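Putative dioxygenase (1H-3-hydroxy-4-oxoquinaldine 2,4-dioxygenase) (Mycobacteroides abscessus subsp. abscessus, PDB 6RA3) cleaves the quinolone ring of the Pseudomonas quinolone signal PQS with dioxygen, releasing N-octanoylanthranilate and carbon monoxide, using an alpha/beta-hydrolase fold. Local coordinates at residues W180-A183 against G184-D188. Sequence-based numbering, arbitrary orientation.
Sequences WARA and GRVID
Arg182 and Arg185 meet one alpha-helical turn apart on helix 177-194 of the alpha/beta-hydrolase fold. Four successive i to i+4 backbone bonds join 180-183 to 184-188, among them Arg185 N to Ala181 O at 3.0 Å with an N-H...O angle of 171°. Packing is tight on the buried face: Ile187 CG1, turned beside its own backbone N (chi1 -59°), comes within 3.2 Å of Ala183 O, the carbonyl that accepts the Ile187 N-H. Ile187 also touches Phe131 and Leu135 of helix 129-137 and lies about 4 Å, side chain to side chain, from His97, a likely substrate-binding residue. On the partly exposed side, Val186 CG2 still presses on Arg182 O at 3.3 Å, but its side-chain contact with Arg182 CG is wider, 4.1 Å, the two side chains running side by side. Arg185, bent at chi2 and chi3, folds back along the helix and lays one guanidinium face over Arg182 CA, 3.5 Å from the plane. The two guanidinium planes stand 89° apart, and Asp68 OD1 forms salt bridges with Arg182 NE and Arg185 NH2, drawing both groups to one carboxylate oxygen; Arg182 NH1 forms a salt bridge with Asp178 OD2. Where the two side chains meet, Arg185 NH2 sits 3.6 Å from Arg182 CB.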
loop_
_atom_site.group_PDB
_atom_site.type_symbol
_atom_site.label_atom_id
_atom_site.label_comp_id
_atom_site.label_asym_id
_atom_site.label_seq_id
_atom_site.Cartn_x
_atom_site.Cartn_y
_atom_site.Cartn_z
ATOM N N TRP A 180 15.016 17.092 6.191
ATOM C CA TRP A 180 15.597 18.188 5.422
ATOM C C TRP A 180 16.875 18.724 6.062
ATOM O O TRP A 180 17.845 19.026 5.356
ATOM C CB TRP A 180 14.559 19.282 5.253
ATOM C CG TRP A 180 13.643 18.928 4.167
ATOM C CD1 TRP A 180 12.432 18.311 4.272
ATOM C CD2 TRP A 180 13.880 19.123 2.772
ATOM N NE1 TRP A 180 11.889 18.124 3.024
ATOM C CE2 TRP A 180 12.761 18.613 2.084
ATOM C CE3 TRP A 180 14.932 19.684 2.036
ATOM C CZ2 TRP A 180 12.664 18.649 0.695
ATOM C CZ3 TRP A 180 14.833 19.720 0.662
ATOM C CH2 TRP A 180 13.706 19.202 0.003
ATOM N N ALA A 181 16.902 18.860 7.390
ATOM C CA ALA A 181 18.151 19.211 8.062
ATOM C C ALA A 181 19.219 18.161 7.788
ATOM O O ALA A 181 20.369 18.499 7.483
ATOM C CB ALA A 181 17.926 19.398 9.576
ATOM N N ARG A 182 18.863 16.881 7.847
ATOM C CA ARG A 182 19.870 15.834 7.642
ATOM C C ARG A 182 20.428 15.868 6.222
ATOM O O ARG A 182 21.630 15.657 6.013
ATOM C CB ARG A 182 19.288 14.447 7.933
ATOM C CG ARG A 182 20.204 13.272 7.556
ATOM C CD ARG A 182 19.610 11.949 8.035
ATOM N NE ARG A 182 19.296 12.034 9.455
ATOM C CZ ARG A 182 18.079 12.143 9.981
ATOM N NH1 ARG A 182 16.983 12.151 9.211
ATOM N NH2 ARG A 182 17.962 12.254 11.307
ATOM N N ALA A 183 19.558 16.101 5.236
ATOM C CA ALA A 183 20.005 16.260 3.857
ATOM C C ALA A 183 21.034 17.379 3.761
ATOM O O ALA A 183 22.097 17.210 3.153
ATOM C CB ALA A 183 18.812 16.555 2.953
ATOM N N GLY A 184 20.731 18.525 4.372
ATOM C CA GLY A 184 21.644 19.652 4.412
ATOM C C GLY A 184 23.010 19.236 4.884
ATOM O O GLY A 184 24.000 19.475 4.196
ATOM N N ARG A 185 23.064 18.627 6.069
ATOM C CA ARG A 185 24.309 18.138 6.642
ATOM C C ARG A 185 25.057 17.228 5.688
ATOM O O ARG A 185 26.274 17.371 5.497
ATOM C CB ARG A 185 24.016 17.343 7.917
ATOM C CG ARG A 185 24.449 17.951 9.182
ATOM C CD ARG A 185 23.345 17.918 10.173
ATOM N NE ARG A 185 22.770 16.588 10.408
ATOM C CZ ARG A 185 21.517 16.409 10.816
ATOM N NH1 ARG A 185 20.732 17.453 10.999
ATOM N NH2 ARG A 185 21.030 15.191 11.009
ATOM N N VAL A 186 24.365 16.196 5.187
ATOM C CA VAL A 186 25.046 15.124 4.474
ATOM C C VAL A 186 25.600 15.647 3.154
ATOM O O VAL A 186 26.749 15.371 2.798
ATOM C CB VAL A 186 24.099 13.921 4.271
ATOM C CG1 VAL A 186 24.719 12.899 3.339
ATOM C CG2 VAL A 186 23.801 13.251 5.618
ATOM N N ILE A 187 24.782 16.398 2.410
ATOM C CA ILE A 187 25.237 17.019 1.169
ATOM C C ILE A 187 26.370 18.010 1.455
ATOM O O ILE A 187 27.465 17.920 0.878
ATOM C CB ILE A 187 24.057 17.700 0.456
ATOM C CG1 ILE A 187 22.941 16.675 0.138
ATOM C CG2 ILE A 187 24.518 18.359 -0.823
ATOM C CD1 ILE A 187 21.660 17.308 -0.404
ATOM N N ASP A 188 26.132 18.960 2.363
ATOM C CA ASP A 188 27.179 19.922 2.705
ATOM C C ASP A 188 28.483 19.201 3.013
ATOM O O ASP A 188 29.544 19.556 2.489
ATOM C CB ASP A 188 26.720 20.788 3.877
ATOM C CG ASP A 188 27.651 21.954 4.174
ATOM O OD1 ASP A 188 28.106 22.634 3.232
ATOM O OD2 ASP A 188 27.873 22.230 5.370
#